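Local coordinates for 5-formyltetrahydrofolate cyclo-ligase family protein (Bacillus anthracis, PDB 2JCB) that probably catalyses the ATP-dependent, magnesium-assisted cyclisation of 5-formyltetrahydrofolate to 5,10-methenyltetrahydrofolate in folate metabolism, at residues I57-E62 against N66-I71; E30-L35 against L165-Q170; K73-G78 against R96-F101. One frame throughout, in Å; residues are numbered along the deposited sequence.

Contact 1 of 3, residues I57-E62 against N66-I71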
loop_
_atom_site.group_PDB
_atom_site.type_symbol
_atom_site.label_atom_id
_atom_site.label_comp_id
_atom_site.label_asym_id
_atom_site.label_seq_id
_atom_site.Cartn_x
_atom_site.Cartn_y
_atom_site.Cartn_z
ATOM N N ILE A 57 2.056 -3.114 6.412
ATOM C CA ILE A 57 2.127 -3.407 4.967
ATOM C C ILE A 57 0.911 -4.260 4.587
ATOM O O ILE A 57 0.250 -4.818 5.455
ATOM C CB ILE A 57 3.427 -4.175 4.628
ATOM C CG1 ILE A 57 3.698 -4.283 3.120
ATOM C CG2 ILE A 57 3.573 -5.553 5.456
ATOM C CD1 ILE A 57 5.151 -4.614 2.831
ATOM N N THR A 58 0.649 -4.315 3.295
ATOM C CA THR A 58 -0.460 -5.180 2.751
ATOM C C THR A 58 0.171 -6.405 2.070
ATOM O O THR A 58 1.383 -6.437 1.777
ATOM C CB THR A 58 -1.396 -4.449 1.786
ATOM O OG1 THR A 58 -0.663 -4.026 0.625
ATOM C CG2 THR A 58 -2.075 -3.303 2.530
ATOM N N LEU A 59 -0.640 -7.454 1.869
ATOM C CA LEU A 59 -0.206 -8.642 1.161
ATOM C C LEU A 59 -0.628 -8.426 -0.298
ATOM O O LEU A 59 -1.808 -8.277 -0.600
ATOM C CB LEU A 59 -0.905 -9.892 1.743
ATOM C CG LEU A 59 -0.498 -10.047 3.229
ATOM C CD1 LEU A 59 -1.535 -10.735 4.083
ATOM C CD2 LEU A 59 0.866 -10.649 3.351
ATOM N N SER A 60 0.338 -8.336 -1.184
ATOM C CA SER A 60 0.043 -7.981 -2.563
ATOM C C SER A 60 -0.717 -9.110 -3.311
ATOM O O SER A 60 -0.563 -10.300 -3.014
ATOM C CB SER A 60 1.346 -7.678 -3.282
ATOM O OG SER A 60 2.263 -8.708 -3.060
ATOM N N MET A 61 -1.478 -8.706 -4.320
ATOM C CA MET A 61 -2.266 -9.635 -5.151
ATOM C C MET A 61 -2.001 -9.405 -6.624
ATOM O O MET A 61 -1.480 -8.347 -7.010
ATOM C CB MET A 61 -3.752 -9.416 -4.904
ATOM C CG MET A 61 -4.221 -9.970 -3.570
ATOM S SD MET A 61 -5.967 -9.669 -3.223
ATOM C CE MET A 61 -6.712 -9.630 -4.859
ATOM N N GLU A 62 -2.404 -10.368 -7.458
ATOM C CA GLU A 62 -2.177 -10.274 -8.925
ATOM C C GLU A 62 -0.824 -9.653 -9.230
ATOM O O GLU A 62 0.186 -10.164 -8.763
ATOM C CB GLU A 62 -3.304 -9.530 -9.676
ATOM C CG GLU A 62 -3.876 -8.272 -8.999
ATOM C CD GLU A 62 -5.157 -8.549 -8.203
ATOM O OE1 GLU A 62 -5.488 -7.725 -7.311
ATOM O OE2 GLU A 62 -5.820 -9.586 -8.470
ATOM N N ASN A 66 5.263 -6.700 -5.559
ATOM C CA ASN A 66 5.312 -7.853 -4.687
ATOM C C ASN A 66 5.802 -7.500 -3.258
ATOM O O ASN A 66 6.929 -7.058 -3.088
ATOM C CB ASN A 66 6.186 -8.918 -5.317
ATOM C CG ASN A 66 6.068 -10.249 -4.576
ATOM O OD1 ASN A 66 5.238 -10.387 -3.650
ATOM N ND2 ASN A 66 6.859 -11.233 -4.985
ATOM N N THR A 67 4.921 -7.612 -2.255
ATOM C CA THR A 67 5.262 -7.297 -0.892
ATOM C C THR A 67 5.722 -8.483 -0.069
ATOM O O THR A 67 6.172 -8.306 1.102
ATOM C CB THR A 67 4.092 -6.618 -0.148
ATOM O OG1 THR A 67 2.974 -7.525 -0.102
ATOM C CG2 THR A 67 3.676 -5.245 -0.849
ATOM N N TYR A 68 5.548 -9.693 -0.575
ATOM C CA TYR A 68 5.982 -10.856 0.187
ATOM C C TYR A 68 7.463 -10.826 0.558
ATOM O O TYR A 68 7.804 -11.055 1.734
ATOM C CB TYR A 68 5.539 -12.191 -0.481
ATOM C CG TYR A 68 4.061 -12.440 -0.220
ATOM C CD1 TYR A 68 3.072 -11.823 -1.018
ATOM C CD2 TYR A 68 3.656 -13.251 0.864
ATOM C CE1 TYR A 68 1.669 -12.046 -0.754
ATOM C CE2 TYR A 68 2.284 -13.483 1.146
ATOM C CZ TYR A 68 1.310 -12.886 0.322
ATOM O OH TYR A 68 -0.024 -13.145 0.603
ATOM N N PRO A 69 8.349 -10.529 -0.420
ATOM C CA PRO A 69 9.763 -10.406 -0.077
ATOM C C PRO A 69 10.035 -9.331 0.982
ATOM O O PRO A 69 10.965 -9.504 1.769
ATOM C CB PRO A 69 10.430 -10.055 -1.396
ATOM C CG PRO A 69 9.513 -10.558 -2.452
ATOM C CD PRO A 69 8.131 -10.384 -1.861
ATOM N N ILE A 70 9.191 -8.313 1.049
ATOM C CA ILE A 70 9.395 -7.211 1.994
ATOM C C ILE A 70 9.137 -7.707 3.393
ATOM O O ILE A 70 9.895 -7.445 4.299
ATOM C CB ILE A 70 8.475 -5.995 1.730
ATOM C CG1 ILE A 70 8.664 -5.496 0.266
ATOM C CG2 ILE A 70 8.807 -4.895 2.785
ATOM C CD1 ILE A 70 7.589 -4.440 -0.222
ATOM N N ILE A 71 8.022 -8.405 3.574
ATOM C CA ILE A 71 7.748 -9.012 4.877
ATOM C C ILE A 71 8.887 -9.947 5.338
ATOM O O ILE A 71 9.319 -9.926 6.506
ATOM C CB ILE A 71 6.387 -9.752 4.842
ATOM C CG1 ILE A 71 5.283 -8.716 4.622
ATOM C CG2 ILE A 71 6.205 -10.539 6.180
ATOM C CD1 ILE A 71 3.946 -9.360 4.179
HETATM O O HOH W 1 -1.922 -11.974 -1.154
#
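A first torsion of 62° in Thr-67 places OG1 between its backbone N and carbonyl carbon, and Ser-60, with chi1 at 50°, holds its own OG in the same manner. Each hydroxyl is thereby brought to the backbone of the opposing segment. Thr-67 OG1 gives its proton to Thr-58 O at 2.7 Å while accepting from Ser-60 N at 3.0 Å, so this one side-chain oxygen bonds to two backbone groups of the same loop, two residues apart. In return Thr-67 N donates to Ser-60 OG, a 3.0 Å bond that is nearly straight (172°). These bonds tie Thr-58 and Ser-60 to the residues that lead into helix 68-76, where Asn-66 OD1 receives Tyr-68 N at 3.2 Å in a capping bond whose donor stands above the amide plane.

Apolar side chains pack around these bonds. Ile-57 sends its two branches to different partners: CD1 reaches Ile-70 CG2 at 3.7 Å and also lies against Thr-67 CB, whereas CG2 meets Ile-71 CG1. Leu-59 crosses Ile-71 at about a right angle, and the tight approach of its CD2 to Ile-71 CD1, 3.4 Å, shows how closely the branches fit. Tyr-68 makes a polar contact as well: its ring presents its edge to Ser-60 O, and a water joins that oxygen to Tyr-68 OH, 2.8 Å from each.

Around the contact, Val-81 of strand 80-87 meets both Ile-57 and Ile-71, and Ile-70 packs on Val-40 and Leu-43 of helix 29-44. The arrangement is the strand-to-helix connection of a beta-alpha-beta crossover, in which strand 54-56 leads through helix 68-76 to the adjacent parallel strand 80-87, as in Rossmann-like folds.

Contact 2 of 3, residues E30-L35 against L165-Q170; sequences ERYTTL and LAYSFQ
Tyr-167 OH is held by a hydrogen bond to the backbone oxygen of Asn-63, and in that position it also comes against the ring of Tyr-32, with OH 3.2 Å from Tyr-32 CD1. A chi1 of -55°, which sets Tyr-167 CG opposite its own carbonyl carbon, carries the end of the ring to this meeting. The approach is oblique, and the two tyrosine side chains lie askew rather than stacked. Leu-35, on helix 29-44 with Tyr-32, meets the CD1 and CE1 carbons of the Tyr-167 ring obliquely, with its CB and one methyl. Leu-35 CD1 reaches Tyr-167 CD1 at 3.6 Å, and Leu-35 CB lies 3.7 Å from Tyr-167 CE1.

The backbone behind the ring is fixed as well. Tyr-167 N donates to Gln-170 OE1 at 2.9 Å, from above the plane of the amide, while Gln-170 NE2 is bonded to Val-135 O. Met-24 of helix 6-26 and Ile-39 of helix 29-44 also touch the tyrosine side chain.

Tyr-167 OH is thus satisfied by Asn-63 O and its backbone N by Gln-170 OE1. Both partners lie outside helix 29-44, so the contact with that helix rests on apolar and van der Waals packing.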
loop_
_atom_site.group_PDB
_atom_site.type_symbol
_atom_site.label_atom_id
_atom_site.label_comp_id
_atom_site.label_asym_id
_atom_site.label_seq_id
_atom_site.Cartn_x
_atom_site.Cartn_y
_atom_site.Cartn_z
ATOM N N GLU A 30 8.107 -11.329 -16.482
ATOM C CA GLU A 30 9.433 -10.702 -16.434
ATOM C C GLU A 30 9.425 -9.268 -15.890
ATOM O O GLU A 30 10.217 -8.945 -14.976
ATOM C CB GLU A 30 10.101 -10.719 -17.832
ATOM C CG GLU A 30 11.547 -10.252 -17.777
ATOM C CD GLU A 30 11.689 -8.724 -17.709
ATOM O OE1 GLU A 30 10.881 -8.030 -18.350
ATOM O OE2 GLU A 30 12.600 -8.215 -17.022
ATOM N N ARG A 31 8.503 -8.442 -16.379
ATOM C CA ARG A 31 8.364 -7.051 -15.879
ATOM C C ARG A 31 7.920 -7.016 -14.404
ATOM O O ARG A 31 8.501 -6.325 -13.567
ATOM C CB ARG A 31 7.380 -6.246 -16.751
ATOM C CG ARG A 31 7.903 -5.743 -18.075
ATOM C CD ARG A 31 8.974 -4.664 -17.929
ATOM N NE ARG A 31 10.290 -5.282 -17.733
ATOM C CZ ARG A 31 11.420 -4.623 -17.479
ATOM N NH1 ARG A 31 12.561 -5.298 -17.312
ATOM N NH2 ARG A 31 11.415 -3.297 -17.404
ATOM N N TYR A 32 6.872 -7.760 -14.063
ATOM C CA TYR A 32 6.486 -7.910 -12.639
ATOM C C TYR A 32 7.665 -8.263 -11.751
ATOM O O TYR A 32 7.852 -7.619 -10.709
ATOM C CB TYR A 32 5.383 -8.983 -12.547
ATOM C CG TYR A 32 5.055 -9.378 -11.166
ATOM C CD1 TYR A 32 4.259 -8.571 -10.353
ATOM C CD2 TYR A 32 5.497 -10.608 -10.684
ATOM C CE1 TYR A 32 3.988 -8.954 -9.053
ATOM C CE2 TYR A 32 5.231 -10.995 -9.400
ATOM C CZ TYR A 32 4.457 -10.176 -8.601
ATOM O OH TYR A 32 4.214 -10.644 -7.358
ATOM N N THR A 33 8.434 -9.286 -12.138
ATOM C CA THR A 33 9.505 -9.797 -11.290
ATOM C C THR A 33 10.629 -8.761 -11.191
ATOM O O THR A 33 11.040 -8.406 -10.087
ATOM C CB THR A 33 10.041 -11.114 -11.801
ATOM O OG1 THR A 33 8.991 -12.093 -11.844
ATOM C CG2 THR A 33 11.214 -11.631 -10.943
ATOM N N THR A 34 11.119 -8.309 -12.343
ATOM C CA THR A 34 12.267 -7.358 -12.377
ATOM C C THR A 34 11.955 -6.022 -11.697
ATOM O O THR A 34 12.707 -5.572 -10.803
ATOM C CB THR A 34 12.744 -7.129 -13.842
ATOM O OG1 THR A 34 13.072 -8.379 -14.451
ATOM C CG2 THR A 34 14.002 -6.249 -13.876
ATOM N N LEU A 35 10.815 -5.426 -12.050
ATOM C CA LEU A 35 10.398 -4.128 -11.497
ATOM C C LEU A 35 10.128 -4.274 -9.987
ATOM O O LEU A 35 10.527 -3.419 -9.186
ATOM C CB LEU A 35 9.182 -3.565 -12.241
ATOM C CG LEU A 35 9.274 -3.111 -13.699
ATOM C CD1 LEU A 35 7.951 -2.646 -14.249
ATOM C CD2 LEU A 35 10.293 -2.012 -13.891
ATOM N N LEU A 165 4.770 2.084 -2.809
ATOM C CA LEU A 165 5.570 1.440 -3.850
ATOM C C LEU A 165 4.738 1.398 -5.131
ATOM O O LEU A 165 3.575 0.997 -5.072
ATOM C CB LEU A 165 5.947 0.025 -3.383
ATOM C CG LEU A 165 6.566 -0.054 -1.987
ATOM C CD1 LEU A 165 6.825 -1.507 -1.447
ATOM C CD2 LEU A 165 7.882 0.738 -1.976
ATOM N N ALA A 166 5.303 1.776 -6.293
ATOM C CA ALA A 166 4.553 1.864 -7.511
ATOM C C ALA A 166 5.419 1.636 -8.723
ATOM O O ALA A 166 6.557 2.064 -8.747
ATOM C CB ALA A 166 3.854 3.193 -7.599
ATOM N N TYR A 167 4.871 0.971 -9.735
ATOM C CA TYR A 167 5.523 0.958 -11.024
ATOM C C TYR A 167 5.341 2.383 -11.583
ATOM O O TYR A 167 4.351 3.091 -11.287
ATOM C CB TYR A 167 4.806 -0.008 -11.964
ATOM C CG TYR A 167 4.687 -1.390 -11.416
ATOM C CD1 TYR A 167 5.819 -2.206 -11.327
ATOM C CD2 TYR A 167 3.432 -1.946 -11.073
ATOM C CE1 TYR A 167 5.721 -3.492 -10.856
ATOM C CE2 TYR A 167 3.326 -3.276 -10.610
ATOM C CZ TYR A 167 4.492 -4.033 -10.506
ATOM O OH TYR A 167 4.535 -5.358 -10.039
ATOM N N SER A 168 6.317 2.819 -12.367
ATOM C CA SER A 168 6.259 4.168 -12.905
ATOM C C SER A 168 4.995 4.472 -13.732
ATOM O O SER A 168 4.539 5.614 -13.745
ATOM C CB SER A 168 7.562 4.534 -13.637
ATOM O OG SER A 168 7.675 3.810 -14.812
ATOM N N PHE A 169 4.425 3.463 -14.401
ATOM C CA PHE A 169 3.178 3.636 -15.131
ATOM C C PHE A 169 1.952 3.872 -14.211
ATOM O O PHE A 169 0.880 4.213 -14.699
ATOM C CB PHE A 169 2.912 2.465 -16.094
ATOM C CG PHE A 169 2.490 1.185 -15.397
ATOM C CD1 PHE A 169 1.165 1.020 -14.951
ATOM C CD2 PHE A 169 3.404 0.136 -15.200
ATOM C CE1 PHE A 169 0.740 -0.137 -14.341
ATOM C CE2 PHE A 169 2.983 -1.052 -14.569
ATOM C CZ PHE A 169 1.648 -1.169 -14.111
ATOM N N GLN A 170 2.097 3.658 -12.906
ATOM C CA GLN A 170 1.040 4.024 -11.971
ATOM C C GLN A 170 1.069 5.489 -11.643
ATOM O O GLN A 170 0.116 6.009 -11.059
ATOM C CB GLN A 170 1.209 3.226 -10.680
ATOM C CG GLN A 170 0.863 1.754 -10.802
ATOM C CD GLN A 170 1.124 1.008 -9.492
ATOM O OE1 GLN A 170 2.105 0.309 -9.331
ATOM N NE2 GLN A 170 0.162 1.126 -8.563
#

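Contact 3 of 3, residues K73-G78 against R96-F101; sequences KAWKEG and RQISNF
Trp-75, near the C-terminal end of helix 68-76, lays its indole against the end of strand 92-98 and the turn that follows. This strand pairs with 80-87 in an antiparallel beta hairpin, so the contact joins a crossover helix to the outer arm of that hairpin. Beyond Trp-75 the helix stops in a Schellman motif, with Gly-78 at positive phi.

The polar link is a single hydrogen bond. Trp-75 NE1 donates to Ile-98 O at 3.0 Å, moderately bent at 145°, with the acceptor near the indole plane. The indole reaches this oxygen with chi1 at -73°, CG lying beside the backbone N and opposite the carbonyl carbon.

Aromatic contact follows at the other end of the indole, whose edge is directed at the face of Phe-101 in an edge-to-face pair. The centroids of the Trp-75 six-membered ring and the Phe-101 ring are 4.7 Å apart, and the planes meet at 58°. Phe-101 also meets the ring of Tyr-68 and touches Ile-71 and Glu-72, so it packs against more than one turn of the helix.

Backbone and apolar contacts complete the fit. Trp-75 CZ2 comes within 3.4 Å of Ser-99 C, and CH2 lies 3.5 Å from Asn-100 CA. Ile-98 adds its CD1, 4.0 Å from Trp-75 CZ2, while Val-81 of strand 80-87 touches the tryptophan too. The turn itself is steadied by Gln-103, whose OE1 is hydrogen-bonded to both Ser-99 N and Asn-100 N.

Ser-99 O sits over the centre of the Trp-75 ring, 3.4 Å above its plane, and Trp-75 CH2 lies over the centre of the Phe-101 ring, 3.6 Å above its plane.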
loop_
_atom_site.group_PDB
_atom_site.type_symbol
_atom_site.label_atom_id
_atom_site.label_comp_id
_atom_site.label_asym_id
_atom_site.label_seq_id
_atom_site.Cartn_x
_atom_site.Cartn_y
_atom_site.Cartn_z
ATOM N N LYS A 73 12.080 -9.830 4.548
ATOM C CA LYS A 73 13.251 -8.982 4.862
ATOM C C LYS A 73 13.053 -8.338 6.228
ATOM O O LYS A 73 13.947 -8.341 7.041
ATOM C CB LYS A 73 13.368 -7.861 3.808
ATOM C CG LYS A 73 14.668 -7.003 3.861
ATOM C CD LYS A 73 15.867 -7.805 3.514
ATOM C CE LYS A 73 17.001 -6.923 3.025
ATOM N NZ LYS A 73 18.017 -7.840 2.401
ATOM N N ALA A 74 11.877 -7.759 6.463
ATOM C CA ALA A 74 11.561 -7.174 7.759
ATOM C C ALA A 74 11.746 -8.186 8.893
ATOM O O ALA A 74 12.420 -7.909 9.920
ATOM C CB ALA A 74 10.132 -6.535 7.757
ATOM N N TRP A 75 11.176 -9.386 8.716
ATOM C CA TRP A 75 11.372 -10.455 9.704
ATOM C C TRP A 75 12.855 -10.749 9.933
ATOM O O TRP A 75 13.299 -10.859 11.069
ATOM C CB TRP A 75 10.667 -11.734 9.318
ATOM C CG TRP A 75 9.174 -11.682 9.467
ATOM C CD1 TRP A 75 8.454 -10.905 10.325
ATOM C CD2 TRP A 75 8.229 -12.498 8.768
ATOM N NE1 TRP A 75 7.119 -11.175 10.193
ATOM C CE2 TRP A 75 6.951 -12.160 9.251
ATOM C CE3 TRP A 75 8.348 -13.508 7.800
ATOM C CZ2 TRP A 75 5.774 -12.769 8.771
ATOM C CZ3 TRP A 75 7.181 -14.101 7.314
ATOM C CH2 TRP A 75 5.915 -13.733 7.804
ATOM N N LYS A 76 13.610 -10.827 8.836
ATOM C CA LYS A 76 15.036 -11.123 8.905
ATOM C C LYS A 76 15.819 -10.064 9.699
ATOM O O LYS A 76 16.754 -10.398 10.442
ATOM C CB LYS A 76 15.597 -11.263 7.499
ATOM C CG LYS A 76 16.956 -11.941 7.454
ATOM C CD LYS A 76 17.652 -11.588 6.163
ATOM C CE LYS A 76 19.010 -12.298 6.100
ATOM N NZ LYS A 76 19.710 -11.913 4.840
ATOM N N GLU A 77 15.399 -8.812 9.544
ATOM C CA GLU A 77 15.994 -7.640 10.185
ATOM C C GLU A 77 15.497 -7.407 11.626
ATOM O O GLU A 77 15.921 -6.462 12.295
ATOM C CB GLU A 77 15.795 -6.409 9.271
ATOM C CG GLU A 77 16.594 -6.594 7.984
ATOM C CD GLU A 77 16.654 -5.410 7.080
ATOM O OE1 GLU A 77 15.782 -4.545 7.161
ATOM O OE2 GLU A 77 17.567 -5.370 6.227
ATOM N N GLY A 78 14.597 -8.265 12.100
ATOM C CA GLY A 78 14.048 -8.126 13.442
ATOM C C GLY A 78 12.957 -7.064 13.557
ATOM O O GLY A 78 12.641 -6.663 14.699
ATOM N N ARG A 96 -2.569 -5.990 12.461
ATOM C CA ARG A 96 -2.250 -7.033 13.421
ATOM C C ARG A 96 -0.936 -7.674 13.116
ATOM O O ARG A 96 -0.607 -7.904 11.966
ATOM C CB ARG A 96 -3.361 -8.117 13.471
ATOM C CG ARG A 96 -4.805 -7.544 13.483
ATOM C CD ARG A 96 -5.786 -8.708 13.544
ATOM N NE ARG A 96 -5.850 -9.254 14.895
ATOM C CZ ARG A 96 -6.646 -8.793 15.840
ATOM N NH1 ARG A 96 -7.451 -7.756 15.599
ATOM N NH2 ARG A 96 -6.635 -9.360 17.015
ATOM N N GLN A 97 -0.180 -7.965 14.160
ATOM C CA GLN A 97 1.156 -8.512 13.961
ATOM C C GLN A 97 1.144 -9.955 13.454
ATOM O O GLN A 97 0.405 -10.814 13.982
ATOM C CB GLN A 97 1.975 -8.420 15.249
ATOM C CG GLN A 97 3.314 -9.093 15.117
ATOM C CD GLN A 97 4.170 -9.049 16.377
ATOM O OE1 GLN A 97 3.672 -8.854 17.476
ATOM N NE2 GLN A 97 5.477 -9.214 16.198
ATOM N N ILE A 98 2.018 -10.204 12.496
ATOM C CA ILE A 98 2.274 -11.567 11.971
ATOM C C ILE A 98 3.753 -11.860 12.072
ATOM O O ILE A 98 4.576 -11.012 11.689
ATOM C CB ILE A 98 1.732 -11.801 10.503
ATOM C CG1 ILE A 98 2.265 -10.813 9.432
ATOM C CG2 ILE A 98 0.179 -11.834 10.523
ATOM C CD1 ILE A 98 2.139 -11.316 7.909
ATOM N N SER A 99 4.059 -13.038 12.587
ATOM C CA SER A 99 5.420 -13.540 12.717
ATOM C C SER A 99 5.730 -14.579 11.640
ATOM O O SER A 99 6.892 -14.894 11.365
ATOM C CB SER A 99 5.587 -14.175 14.082
ATOM O OG SER A 99 5.295 -13.253 15.111
ATOM N N ASN A 100 4.672 -15.164 11.080
ATOM C CA ASN A 100 4.799 -16.182 10.027
ATOM C C ASN A 100 3.542 -16.198 9.166
ATOM O O ASN A 100 2.484 -15.674 9.587
ATOM C CB ASN A 100 5.093 -17.576 10.623
ATOM C CG ASN A 100 4.000 -18.057 11.582
ATOM O OD1 ASN A 100 2.866 -18.273 11.159
ATOM N ND2 ASN A 100 4.340 -18.245 12.859
ATOM N N PHE A 101 3.633 -16.766 7.965
ATOM C CA PHE A 101 2.511 -16.676 7.020
ATOM C C PHE A 101 1.312 -17.593 7.374
ATOM O O PHE A 101 0.211 -17.422 6.835
ATOM C CB PHE A 101 2.972 -16.906 5.565
ATOM C CG PHE A 101 3.868 -15.822 5.028
ATOM C CD1 PHE A 101 3.390 -14.521 4.843
ATOM C CD2 PHE A 101 5.194 -16.107 4.706
ATOM C CE1 PHE A 101 4.238 -13.517 4.367
ATOM C CE2 PHE A 101 6.035 -15.122 4.222
ATOM C CZ PHE A 101 5.577 -13.832 4.051
#

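In the fold
From the N terminus, helix 29-44 supplies the first half of contact 2, whose partner, the loop after strand 161-165, comes 130 residues later. Contact 1 opens and closes soon after that helix, bridging only the three residues 63-65 where strand 54-56 gives way to helix 68-76. Helix 68-76 then begins contact 3, which ties its end to the turn after strand 92-98 once the chain has run through strand 80-87. Contacts 1 and 3 thus come in series and share helix 68-76, both within the long span that contact 2 completes. Contact 1 also touches contact 2, through Ile-70 and Leu-165, whereas contacts 2 and 3 have centres about 24 Å apart.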